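Putative HAD family hydrolase (Streptomyces avermitilis, PDB 3MMZ) forms the HAD-like hydrolase part of a longer protein that probably makes CMP-N-acylneuraminate from CTP and an N-acylneuraminate. Local coordinates at residues V141-G146 against I151-S156; A9-A14 against V121-A126; L17-T22 against P67-R72; R27-I30 against E36-S39; D85-A90 against D111-P116. One frame throughout, in Å; residues are numbered along the deposited sequence.

Contact 1: V141-G146 against I151-S156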
# COMPACT_ATOMS: atom_id res chain seq x y z
N VAL D 141 16.68 -3.71 -13.57
CA VAL D 141 15.92 -4.13 -12.39
C VAL D 141 14.45 -4.02 -12.75
O VAL D 141 14.02 -2.99 -13.28
CB VAL D 141 16.23 -3.22 -11.15
CG1 VAL D 141 15.46 -3.67 -9.91
CG2 VAL D 141 17.75 -3.18 -10.85
N THR D 142 13.67 -5.07 -12.48
CA THR D 142 12.25 -5.01 -12.80
C THR D 142 11.54 -4.13 -11.78
O THR D 142 12.07 -3.87 -10.69
CB THR D 142 11.58 -6.41 -12.83
OG1 THR D 142 11.54 -6.94 -11.49
CG2 THR D 142 12.33 -7.36 -13.75
N THR D 143 10.34 -3.65 -12.13
CA THR D 143 9.51 -2.92 -11.18
C THR D 143 8.63 -3.89 -10.39
O THR D 143 8.26 -3.63 -9.25
CB THR D 143 8.61 -1.88 -11.89
OG1 THR D 143 7.75 -2.56 -12.82
CG2 THR D 143 9.44 -0.89 -12.65
N VAL D 144 8.30 -5.02 -11.02
CA VAL D 144 7.40 -6.02 -10.44
C VAL D 144 8.22 -7.04 -9.65
O VAL D 144 9.23 -7.51 -10.16
CB VAL D 144 6.62 -6.74 -11.59
CG1 VAL D 144 5.77 -7.88 -11.08
CG2 VAL D 144 5.73 -5.73 -12.35
N PRO D 145 7.80 -7.38 -8.41
CA PRO D 145 8.59 -8.36 -7.63
C PRO D 145 8.47 -9.82 -8.09
O PRO D 145 7.59 -10.16 -8.87
CB PRO D 145 8.05 -8.20 -6.21
CG PRO D 145 6.64 -7.70 -6.38
CD PRO D 145 6.63 -6.89 -7.66
N GLY D 146 9.35 -10.69 -7.57
CA GLY D 146 9.29 -12.12 -7.88
C GLY D 146 7.96 -12.74 -7.46
O GLY D 146 7.44 -12.47 -6.37
N ILE D 151 8.96 -11.87 -14.75
CA ILE D 151 9.41 -12.39 -16.04
C ILE D 151 8.52 -11.88 -17.18
O ILE D 151 9.01 -11.59 -18.28
CB ILE D 151 9.49 -13.95 -16.07
CG1 ILE D 151 10.15 -14.50 -14.78
CG2 ILE D 151 10.26 -14.43 -17.31
CD1 ILE D 151 11.51 -13.87 -14.44
N ARG D 152 7.22 -11.73 -16.90
CA ARG D 152 6.34 -11.10 -17.87
C ARG D 152 6.78 -9.68 -18.21
O ARG D 152 6.76 -9.29 -19.37
CB ARG D 152 4.88 -11.11 -17.42
CG ARG D 152 3.94 -10.90 -18.61
CD ARG D 152 2.74 -10.13 -18.23
NE ARG D 152 1.94 -9.68 -19.39
CZ ARG D 152 2.21 -8.61 -20.13
NH1 ARG D 152 1.41 -8.26 -21.13
NH2 ARG D 152 3.30 -7.87 -19.88
N GLU D 153 7.20 -8.92 -17.20
CA GLU D 153 7.75 -7.58 -17.42
C GLU D 153 8.98 -7.60 -18.33
O GLU D 153 9.08 -6.82 -19.28
CB GLU D 153 8.08 -6.90 -16.09
CG GLU D 153 8.53 -5.45 -16.23
CD GLU D 153 8.83 -4.79 -14.89
OE1 GLU D 153 8.71 -5.45 -13.84
OE2 GLU D 153 9.18 -3.59 -14.89
N ILE D 154 9.94 -8.48 -18.03
CA ILE D 154 11.13 -8.66 -18.87
C ILE D 154 10.74 -9.04 -20.30
O ILE D 154 11.31 -8.54 -21.28
CB ILE D 154 12.09 -9.70 -18.25
CG1 ILE D 154 12.55 -9.21 -16.87
CG2 ILE D 154 13.30 -9.97 -19.17
CD1 ILE D 154 13.27 -10.27 -16.03
N ALA D 155 9.76 -9.93 -20.44
CA ALA D 155 9.30 -10.32 -21.76
C ALA D 155 8.83 -9.10 -22.56
O ALA D 155 9.06 -9.03 -23.77
CB ALA D 155 8.19 -11.39 -21.67
N SER D 156 8.22 -8.13 -21.88
CA SER D 156 7.72 -6.92 -22.55
C SER D 156 8.84 -5.97 -22.95
O SER D 156 8.71 -5.25 -23.94
CB SER D 156 6.64 -6.18 -21.73
OG SER D 156 7.21 -5.44 -20.65
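Thr142 and Glu153, their CA atoms 6.9 Å apart, mark the closest backbone approach between the loop leaving strand 140-141 and helix 150-159. This strand is outermost, within the chain, in the parallel sheet of the Rossmann-like HAD fold, and the contact fastens the final helix to the loop that leads into it. The side chain of Glu153 does most of the work. With CG anti to the backbone N (chi1 -175°) and the chain extended beyond it, the carboxylate reaches straight into the loop and meets two successive backbone N-H groups. Thr143 N donates to OE2 of Glu153 at 3.0 Å, nearly straight at 165°, while Val144 N reaches the syn lone pair of Glu153 OE1 at 2.9 Å. The hydroxyl OG1 of Thr143 adds a third bond to Glu153 OE2, 2.7 Å long and coming from above the carboxylate plane. Gripped at both oxygens, the carboxylate can hardly turn, and its negative charge is probably eased by these donors. The loop is also tied to itself, Thr142 OG1 donating to Val144 O. On the buried side, the methyl CG2 of Thr142 rests 3.6 Å from CG1 of Ile154.

Contact 2: A9-A14 against V121-A126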
# COMPACT_ATOMS: atom_id res chain seq x y z
N ALA D 9 15.51 -7.56 -28.09
CA ALA D 9 15.69 -8.82 -28.81
C ALA D 9 17.05 -8.97 -29.51
O ALA D 9 17.56 -10.09 -29.64
CB ALA D 9 14.55 -9.04 -29.80
N GLU D 10 17.63 -7.85 -29.95
CA GLU D 10 18.92 -7.89 -30.68
C GLU D 10 20.12 -8.14 -29.77
O GLU D 10 21.18 -8.58 -30.23
CB GLU D 10 19.15 -6.59 -31.46
CG GLU D 10 18.36 -6.49 -32.76
CD GLU D 10 16.86 -6.37 -32.52
OE1 GLU D 10 16.45 -5.57 -31.64
OE2 GLU D 10 16.09 -7.07 -33.22
N ASP D 11 19.94 -7.85 -28.48
CA ASP D 11 21.01 -7.91 -27.49
C ASP D 11 21.30 -9.32 -27.00
O ASP D 11 22.41 -9.62 -26.55
CB ASP D 11 20.66 -7.04 -26.29
CG ASP D 11 20.66 -5.56 -26.61
OD1 ASP D 11 21.55 -5.10 -27.35
OD2 ASP D 11 19.77 -4.85 -26.11
N ILE D 12 20.29 -10.19 -27.05
CA ILE D 12 20.38 -11.47 -26.38
C ILE D 12 20.01 -12.67 -27.25
O ILE D 12 19.17 -12.55 -28.14
CB ILE D 12 19.51 -11.50 -25.08
CG1 ILE D 12 18.03 -11.24 -25.42
CG2 ILE D 12 20.03 -10.48 -24.04
CD1 ILE D 12 17.07 -11.63 -24.30
N ASP D 13 20.61 -13.81 -26.94
CA ASP D 13 20.26 -15.08 -27.59
C ASP D 13 19.66 -16.10 -26.63
O ASP D 13 19.07 -17.09 -27.06
CB ASP D 13 21.49 -15.68 -28.28
CG ASP D 13 22.09 -14.75 -29.30
OD1 ASP D 13 21.34 -14.09 -30.04
OD2 ASP D 13 23.33 -14.67 -29.35
N ALA D 14 19.79 -15.84 -25.32
CA ALA D 14 19.34 -16.78 -24.30
C ALA D 14 18.73 -16.07 -23.09
O ALA D 14 19.15 -14.97 -22.75
CB ALA D 14 20.50 -17.63 -23.84
N VAL D 121 27.48 -13.15 -17.01
CA VAL D 121 26.63 -12.87 -18.18
C VAL D 121 26.58 -11.40 -18.57
O VAL D 121 26.91 -10.52 -17.77
CB VAL D 121 25.20 -13.42 -18.01
CG1 VAL D 121 25.23 -14.91 -17.72
CG2 VAL D 121 24.45 -12.66 -16.89
N GLY D 122 26.18 -11.14 -19.81
CA GLY D 122 26.10 -9.78 -20.33
C GLY D 122 24.95 -8.98 -19.73
O GLY D 122 25.09 -7.79 -19.47
N TRP D 123 23.83 -9.66 -19.49
CA TRP D 123 22.61 -8.97 -19.08
C TRP D 123 22.02 -9.54 -17.78
O TRP D 123 20.99 -10.23 -17.81
CB TRP D 123 21.58 -9.01 -20.22
CG TRP D 123 21.96 -8.11 -21.38
CD1 TRP D 123 22.72 -8.43 -22.47
CD2 TRP D 123 21.58 -6.74 -21.54
NE1 TRP D 123 22.85 -7.35 -23.30
CE2 TRP D 123 22.15 -6.29 -22.76
CE3 TRP D 123 20.81 -5.84 -20.78
CZ2 TRP D 123 21.97 -4.99 -23.23
CZ3 TRP D 123 20.64 -4.54 -21.25
CH2 TRP D 123 21.22 -4.13 -22.47
N PRO D 124 22.67 -9.27 -16.63
CA PRO D 124 22.09 -9.72 -15.37
C PRO D 124 20.91 -8.83 -15.01
O PRO D 124 21.01 -7.61 -15.15
CB PRO D 124 23.22 -9.52 -14.35
CG PRO D 124 24.11 -8.48 -14.96
CD PRO D 124 24.02 -8.67 -16.43
N VAL D 125 19.81 -9.44 -14.58
CA VAL D 125 18.57 -8.71 -14.25
C VAL D 125 18.10 -9.13 -12.86
O VAL D 125 18.03 -10.33 -12.53
CB VAL D 125 17.44 -8.94 -15.31
CG1 VAL D 125 16.18 -8.14 -14.93
CG2 VAL D 125 17.92 -8.56 -16.73
N ALA D 126 17.81 -8.14 -12.02
CA ALA D 126 17.32 -8.41 -10.68
C ALA D 126 15.83 -8.13 -10.66
O ALA D 126 15.38 -7.13 -11.24
CB ALA D 126 18.04 -7.50 -9.66
O HOH W 1 24.18 -7.89 -25.76
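Trp123, at the start of strand 123-126, turns its indole toward Asp11 and Ile12 in the loop that leads into strand 14-17. These two strands flank strand 105-109 in the parallel sheet of the HAD fold, so the contact ties the lead-in to strand 14-17 to strand 123-126, two places across the sheet. The indole sits with CG anti to its own carbonyl carbon (chi1 -71°) and is twisted almost perpendicular at chi2 (89°), which brings CD1 to Ile12 and the NE1-CE2-CZ2 side to Asp11. In Ile12 it is the branch CG2, lying beside the backbone N, that does the touching: it stands 3.7 Å from CD1 of Trp123, the two side chains meeting at roughly a right angle. Asp11 comes obliquely, its carboxylate turned only 24° from the ring plane. CB of Asp11 is 3.7 Å from Trp123 NE1, and Asp11 OD2 is 3.6 Å from Trp123 CZ2; that oxygen takes its hydrogen bond from Thr8 N. A water lying at the indole edge, in its plane, accepts from Trp123 NE1 at 2.8 Å and donates to Asp11 O at 2.6 Å. Arg139 adds a cation-pi contact to the ring. A leucine in place of Trp123 would probably leave this water without its indole partner, Arg139 without its aromatic surface, and a gap beside Asp11. The chemistry is therefore mixed: apolar packing at Ile12, and at Asp11 a polar link made through water, which lets the indole N-H be satisfied without any direct hydrogen bond between the segments.

Contact 3: L17-T22 against P67-R72. With CA (calcium ion), chain M.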
# COMPACT_ATOMS: atom_id res chain seq x y z
N LEU D 17 16.72 -18.37 -16.15
CA LEU D 17 15.93 -17.94 -14.99
C LEU D 17 16.26 -18.72 -13.72
O LEU D 17 16.26 -19.95 -13.71
CB LEU D 17 14.42 -18.06 -15.28
CG LEU D 17 13.89 -17.42 -16.56
CD1 LEU D 17 12.45 -17.87 -16.82
CD2 LEU D 17 13.95 -15.90 -16.51
N ASP D 18 16.57 -17.99 -12.65
CA ASP D 18 16.50 -18.52 -11.31
C ASP D 18 15.03 -18.87 -10.99
O ASP D 18 14.13 -18.40 -11.68
CB ASP D 18 17.07 -17.50 -10.32
CG ASP D 18 16.87 -17.92 -8.88
OD1 ASP D 18 17.30 -19.03 -8.50
OD2 ASP D 18 16.27 -17.13 -8.13
N PHE D 19 14.79 -19.71 -9.98
CA PHE D 19 13.41 -20.12 -9.67
C PHE D 19 12.85 -19.48 -8.40
O PHE D 19 12.10 -18.50 -8.50
CB PHE D 19 13.27 -21.64 -9.63
CG PHE D 19 11.85 -22.11 -9.41
CD1 PHE D 19 10.90 -21.99 -10.43
CD2 PHE D 19 11.47 -22.66 -8.20
CE1 PHE D 19 9.59 -22.43 -10.23
CE2 PHE D 19 10.17 -23.11 -7.99
CZ PHE D 19 9.22 -22.99 -9.01
N ASP D 20 13.20 -19.99 -7.22
CA ASP D 20 12.66 -19.42 -5.97
C ASP D 20 13.07 -17.95 -5.82
O ASP D 20 14.25 -17.62 -5.91
CB ASP D 20 13.11 -20.21 -4.74
CG ASP D 20 12.54 -21.62 -4.72
OD1 ASP D 20 11.42 -21.82 -4.20
OD2 ASP D 20 13.23 -22.54 -5.20
N GLY D 21 12.09 -17.08 -5.61
CA GLY D 21 12.37 -15.67 -5.36
C GLY D 21 12.39 -14.85 -6.64
O GLY D 21 12.36 -13.62 -6.59
N THR D 22 12.40 -15.56 -7.77
CA THR D 22 12.48 -14.93 -9.10
C THR D 22 11.20 -15.20 -9.88
O THR D 22 10.56 -14.26 -10.37
CB THR D 22 13.75 -15.41 -9.86
OG1 THR D 22 14.91 -14.90 -9.18
CG2 THR D 22 13.77 -14.91 -11.32
N PRO D 67 11.82 -30.97 -6.45
CA PRO D 67 11.38 -31.29 -7.81
C PRO D 67 10.32 -30.34 -8.37
O PRO D 67 10.00 -30.43 -9.56
CB PRO D 67 10.81 -32.71 -7.67
CG PRO D 67 11.30 -33.22 -6.36
CD PRO D 67 11.41 -32.02 -5.49
N VAL D 68 9.79 -29.44 -7.54
CA VAL D 68 8.77 -28.50 -7.99
C VAL D 68 9.27 -27.67 -9.18
O VAL D 68 8.51 -27.37 -10.10
CB VAL D 68 8.26 -27.56 -6.85
CG1 VAL D 68 7.15 -26.68 -7.37
CG2 VAL D 68 7.74 -28.37 -5.67
N VAL D 69 10.56 -27.32 -9.16
CA VAL D 69 11.16 -26.54 -10.24
C VAL D 69 11.04 -27.26 -11.60
O VAL D 69 10.70 -26.65 -12.61
CB VAL D 69 12.64 -26.13 -9.94
CG1 VAL D 69 13.55 -27.33 -9.86
CG2 VAL D 69 13.15 -25.14 -10.97
N ALA D 70 11.31 -28.57 -11.60
CA ALA D 70 11.22 -29.36 -12.82
C ALA D 70 9.78 -29.46 -13.30
O ALA D 70 9.53 -29.49 -14.51
CB ALA D 70 11.80 -30.74 -12.60
N ALA D 71 8.85 -29.53 -12.35
CA ALA D 71 7.43 -29.60 -12.66
C ALA D 71 6.99 -28.32 -13.38
O ALA D 71 6.24 -28.38 -14.35
CB ALA D 71 6.61 -29.82 -11.39
N ARG D 72 7.49 -27.18 -12.91
CA ARG D 72 7.24 -25.89 -13.57
C ARG D 72 7.88 -25.86 -14.95
O ARG D 72 7.26 -25.46 -15.94
CB ARG D 72 7.77 -24.73 -12.72
CG ARG D 72 7.51 -23.35 -13.31
CD ARG D 72 6.01 -23.14 -13.52
NE ARG D 72 5.71 -21.77 -13.92
CZ ARG D 72 4.58 -21.37 -14.50
NH1 ARG D 72 3.60 -22.24 -14.74
NH2 ARG D 72 4.44 -20.10 -14.83
CA CA M . 16.54 -17.46 -5.72
O HOH W 2 16.75 -19.84 -5.45
O HOH W 3 15.87 -17.21 -3.49
O HOH W 4 18.86 -17.18 -5.91
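Phe19 and Val69 bring the two backbones closest, with CA atoms 6.8 Å apart, where the loop after strand 14-17 passes helix 68-76. The loop is a tight turn: Thr22 N bonds back to Phe19 O, and Gly21 takes a positive phi of 91°. Phe19 points out of this turn toward the helix, its CG anti to the backbone N. Val69 lies over one face of the ring, its CG2 methyl 4.1 Å from the centroid of the Phe19 ring and 28° off the normal, a CH-pi contact. Arg72 comes to the ring edge with its aliphatic part, CG standing 3.8 Å from Phe19 CE1, before the chain bends at chi2 and carries the guanidinium away. A serine in place of Phe19 would probably leave Val69 and the Arg72 methylenes facing a gap and the loop less firmly seated on the helix. On the loop's other side, Asp18 OD2 binds a calcium ion at 2.4 Å and Asp20 O binds it at 2.3 Å; Asn110 and three waters complete the shell. Thr22 OG1 donates to the anti lone pair of Asp18 OD2 at 2.8 Å, steadying the metal ligand. Asp18, Asp20 and Thr22 fit the DxDx(T/V) signature of HAD enzymes, in which a loop at a strand end holds the metal, here backed by a phenylalanine packed on a helix.

Contact 4: R27-I30 against E36-S39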
# COMPACT_ATOMS: atom_id res chain seq x y z
N ARG D 27 8.53 -17.67 -0.97
CA ARG D 27 7.85 -18.44 0.05
C ARG D 27 7.55 -19.87 -0.41
O ARG D 27 7.52 -20.16 -1.62
CB ARG D 27 6.57 -17.73 0.48
CG ARG D 27 6.87 -16.41 1.19
CD ARG D 27 5.77 -15.42 0.97
NE ARG D 27 5.94 -14.18 1.73
CZ ARG D 27 6.68 -13.12 1.36
NH1 ARG D 27 7.39 -13.12 0.23
NH2 ARG D 27 6.71 -12.05 2.15
N VAL D 28 7.32 -20.74 0.57
CA VAL D 28 6.96 -22.13 0.33
C VAL D 28 5.76 -22.46 1.21
O VAL D 28 5.78 -22.19 2.40
CB VAL D 28 8.12 -23.10 0.69
CG1 VAL D 28 7.72 -24.55 0.44
CG2 VAL D 28 9.39 -22.74 -0.07
N LEU D 29 4.72 -23.02 0.62
CA LEU D 29 3.61 -23.55 1.39
C LEU D 29 3.95 -24.99 1.79
O LEU D 29 4.33 -25.81 0.95
CB LEU D 29 2.32 -23.50 0.59
CG LEU D 29 1.07 -23.87 1.40
CD1 LEU D 29 0.50 -22.66 2.13
CD2 LEU D 29 0.03 -24.46 0.46
N ILE D 30 3.84 -25.28 3.08
CA ILE D 30 4.16 -26.60 3.61
C ILE D 30 2.95 -27.15 4.36
O ILE D 30 2.26 -26.39 5.05
CB ILE D 30 5.41 -26.59 4.52
CG1 ILE D 30 5.18 -25.70 5.75
CG2 ILE D 30 6.63 -26.11 3.73
CD1 ILE D 30 6.23 -25.88 6.86
N GLU D 36 5.81 -29.70 0.07
CA GLU D 36 6.06 -28.30 -0.28
C GLU D 36 5.31 -27.90 -1.56
O GLU D 36 5.23 -28.68 -2.52
CB GLU D 36 7.56 -28.07 -0.46
CG GLU D 36 8.38 -28.28 0.82
CD GLU D 36 9.87 -28.04 0.64
OE1 GLU D 36 10.29 -27.40 -0.35
OE2 GLU D 36 10.64 -28.48 1.52
N PHE D 37 4.75 -26.69 -1.54
CA PHE D 37 4.08 -26.10 -2.70
C PHE D 37 4.67 -24.70 -2.88
O PHE D 37 5.12 -24.08 -1.91
CB PHE D 37 2.57 -26.00 -2.47
CG PHE D 37 1.93 -27.28 -1.98
CD1 PHE D 37 2.10 -27.71 -0.66
CD2 PHE D 37 1.14 -28.05 -2.83
CE1 PHE D 37 1.51 -28.91 -0.21
CE2 PHE D 37 0.53 -29.24 -2.38
CZ PHE D 37 0.73 -29.67 -1.07
N VAL D 38 4.71 -24.21 -4.12
CA VAL D 38 5.12 -22.82 -4.37
C VAL D 38 4.13 -22.14 -5.31
O VAL D 38 3.43 -22.82 -6.06
CB VAL D 38 6.57 -22.70 -4.94
CG1 VAL D 38 7.60 -23.31 -3.96
CG2 VAL D 38 6.67 -23.36 -6.32
N SER D 39 4.05 -20.81 -5.24
CA SER D 39 3.17 -20.08 -6.16
C SER D 39 3.97 -19.48 -7.30
O SER D 39 4.97 -18.78 -7.08
CB SER D 39 2.36 -18.99 -5.43
OG SER D 39 1.52 -19.58 -4.45
O HOH W 5 5.60 -19.31 -3.26
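Leu29 and Phe37 form the antiparallel hydrogen-bonded pair at the heart of a beta hairpin, with Leu29 N donating to Phe37 O at 2.8 Å and Phe37 N to Leu29 O at 2.7 Å. The hairpin is a link in an intersubunit sheet, consistent with the hairpin-built tetramers of the KdsC family. Ile30 and Glu36 make the next, non-hydrogen-bonded pair. The short strand segments run at 138° rather than fully antiparallel, and toward Arg27 they part: one water takes the place of a direct bond, donating to Arg27 O at 2.7 Å and accepting from Ser39 N at 2.9 Å. Glu36 runs along the neighbouring strand's side chains. CB of Glu36 lies 3.6 Å from Val28 CG1. Glu36 CG, set anti to the carbonyl carbon (chi1 -63°), stays beside the same methyl and comes within 4.0 Å of Ile30 CG2. From there the chain runs extended, CD still passing Val28, until OE1 of Glu36 ends 3.9 Å from Val28 CG1 and OE2 forms a salt bridge with Lys75 of the fourth subunit. The aliphatic stem thus lies along the methyls of Val28 and Ile30, which meet it from the same side, while the charge is met across an interface. On the opposite face Leu29 and Phe37 lean across each other at a slant, CB near CB, and the edge of the Phe37 ring approaches Leu29 O in plane, Phe37 CD1 being 3.3 Å from that oxygen. Val38 packs against Phe19 and Asp20 of the loop after strand 14-17 and against Val68 of helix 68-76, while strands of the fourth and third subunits pair antiparallel with strands 27-31 and 36-41.

Contact 5: D85-A90 against D111-P116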
# COMPACT_ATOMS: atom_id res chain seq x y z
N ASP D 85 25.73 -28.13 -7.62
CA ASP D 85 26.75 -27.65 -6.68
C ASP D 85 27.04 -26.15 -6.90
O ASP D 85 26.65 -25.32 -6.07
CB ASP D 85 28.03 -28.48 -6.81
CG ASP D 85 29.15 -28.02 -5.86
OD1 ASP D 85 28.86 -27.42 -4.80
OD2 ASP D 85 30.34 -28.27 -6.18
N ARG D 86 27.69 -25.83 -8.01
CA ARG D 86 28.02 -24.44 -8.33
C ARG D 86 27.30 -23.91 -9.56
O ARG D 86 27.60 -24.28 -10.70
CB ARG D 86 29.53 -24.23 -8.42
CG ARG D 86 30.15 -23.94 -7.07
CD ARG D 86 31.54 -23.38 -7.20
NE ARG D 86 31.58 -22.17 -8.02
CZ ARG D 86 32.70 -21.66 -8.53
NH1 ARG D 86 33.86 -22.26 -8.33
NH2 ARG D 86 32.65 -20.56 -9.27
N LYS D 87 26.35 -23.02 -9.29
CA LYS D 87 25.42 -22.48 -10.26
C LYS D 87 26.12 -21.85 -11.46
O LYS D 87 25.83 -22.17 -12.60
CB LYS D 87 24.53 -21.45 -9.56
CG LYS D 87 23.16 -21.34 -10.12
CD LYS D 87 22.14 -21.07 -9.04
CE LYS D 87 22.16 -19.63 -8.57
NZ LYS D 87 20.88 -19.30 -7.88
N ASP D 88 27.05 -20.94 -11.16
CA ASP D 88 27.77 -20.19 -12.18
C ASP D 88 28.61 -21.08 -13.13
O ASP D 88 28.65 -20.82 -14.33
CB ASP D 88 28.65 -19.12 -11.53
CG ASP D 88 29.72 -19.70 -10.62
OD1 ASP D 88 29.41 -20.60 -9.80
OD2 ASP D 88 30.88 -19.25 -10.71
N LEU D 89 29.26 -22.10 -12.58
CA LEU D 89 30.02 -23.06 -13.41
C LEU D 89 29.12 -23.85 -14.34
O LEU D 89 29.46 -24.08 -15.51
CB LEU D 89 30.80 -24.03 -12.52
CG LEU D 89 31.86 -23.40 -11.62
CD1 LEU D 89 32.50 -24.47 -10.76
CD2 LEU D 89 32.89 -22.67 -12.46
N ALA D 90 27.96 -24.26 -13.83
CA ALA D 90 26.97 -24.97 -14.62
C ALA D 90 26.52 -24.09 -15.78
O ALA D 90 26.37 -24.56 -16.91
CB ALA D 90 25.79 -25.38 -13.76
N ASP D 111 18.97 -13.19 -5.34
CA ASP D 111 19.71 -13.32 -4.06
C ASP D 111 21.22 -13.39 -4.23
O ASP D 111 21.71 -13.52 -5.35
CB ASP D 111 19.17 -14.49 -3.21
CG ASP D 111 19.16 -14.17 -1.70
OD1 ASP D 111 20.09 -13.53 -1.18
OD2 ASP D 111 18.20 -14.58 -1.02
N VAL D 112 21.95 -13.31 -3.12
CA VAL D 112 23.42 -13.24 -3.19
C VAL D 112 24.08 -14.43 -3.89
O VAL D 112 25.15 -14.30 -4.50
CB VAL D 112 24.06 -12.97 -1.81
CG1 VAL D 112 23.53 -11.66 -1.24
CG2 VAL D 112 23.80 -14.12 -0.84
N ASN D 113 23.42 -15.60 -3.84
CA ASN D 113 23.95 -16.75 -4.56
C ASN D 113 23.82 -16.62 -6.09
O ASN D 113 24.32 -17.47 -6.81
CB ASN D 113 23.43 -18.10 -4.02
CG ASN D 113 21.95 -18.32 -4.27
OD1 ASN D 113 21.33 -17.68 -5.11
ND2 ASN D 113 21.37 -19.26 -3.52
N ASP D 114 23.18 -15.55 -6.56
CA ASP D 114 23.11 -15.26 -8.00
C ASP D 114 24.24 -14.36 -8.49
O ASP D 114 24.43 -14.20 -9.71
CB ASP D 114 21.76 -14.62 -8.36
CG ASP D 114 20.60 -15.56 -8.18
OD1 ASP D 114 20.67 -16.67 -8.73
OD2 ASP D 114 19.64 -15.20 -7.47
N LEU D 115 24.98 -13.77 -7.56
CA LEU D 115 26.00 -12.79 -7.94
C LEU D 115 27.09 -13.36 -8.86
O LEU D 115 27.50 -12.69 -9.80
CB LEU D 115 26.60 -12.07 -6.72
CG LEU D 115 25.60 -11.18 -5.96
CD1 LEU D 115 26.22 -10.74 -4.63
CD2 LEU D 115 25.19 -9.98 -6.81
N PRO D 116 27.56 -14.60 -8.60
CA PRO D 116 28.53 -15.17 -9.55
C PRO D 116 27.96 -15.39 -10.97
O PRO D 116 28.70 -15.26 -11.95
CB PRO D 116 28.94 -16.50 -8.88
CG PRO D 116 28.69 -16.28 -7.42
CD PRO D 116 27.43 -15.42 -7.38
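Lys87 meets Asp114 and Asn113 through two bends in its chain, at chi2 (144°) and chi3 (77°), which swing NZ across to the turn before helix 115-120. Asp114 sends its CG anti to the carbonyl carbon (chi1 -67°), lifting the carboxylate to the ammonium although its CB points away from the other segment. The salt bridge that results, Lys87 NZ to Asp114 OD1, is 2.8 Å long and comes from above the carboxylate plane. Asn113 OD1 receives a second bond from Lys87 NZ, 3.2 Å long, the donor standing well above the amide plane rather than on a lone pair. Asp114 is held at both oxygens: Tyr107 OH bonds to OD1, while Asp111 N gives its hydrogen to the anti lone pair of Asp114 OD2 at 3.0 Å, and Asn110 N adds another. One residue further along helix 87-98, Asp88 lays its carboxyl carbon CG against Pro116 CB at 3.7 Å. Arg86, at the N-cap position, grips Asp88 side-on, NE reaching OD1 at 3.2 Å and Arg86 NH2 reaching Asp88 OD2 at 2.6 Å, each on a syn lone pair. This pairing fixes the rotation of the carboxylate that packs on the proline. Lys87 also makes a long, weak ion pair with Asp18, one of the calcium ligands. This placing is consistent with the motif III lysine and motif IV acidic residues of HAD enzymes. The chemistry is consistent with a second shell, in which Asp114 probably positions the ammonium of Lys87 beside the metal-binding loop without coordinating the calcium itself.

Along the chain, contact 2 spans the longest stretch, enclosing contacts 3, 4 and 5, with the hairpin of contact 4 lying within the span of contact 3; contact 1 follows last. Contacts 1, 2, 3 and 5 sit around the parallel sheet. Contacts 1 and 2, centres about 14 Å apart, join where Thr142 N meets Ala126 O, probably as a hydrogen bond from just past strand 140-141 to strand 123-126. Contacts 3 and 5, centres about 15 Å apart, converge on the calcium site of Asp18, Asp20 and Asn110. Contacts 3 and 4 have the closest centres, about 11 Å apart, and touch through Val68 and Val38, which joins the metal-binding region to the intersubunit hairpin. Contacts 2 and 4 are farthest, centres about 29 Å apart.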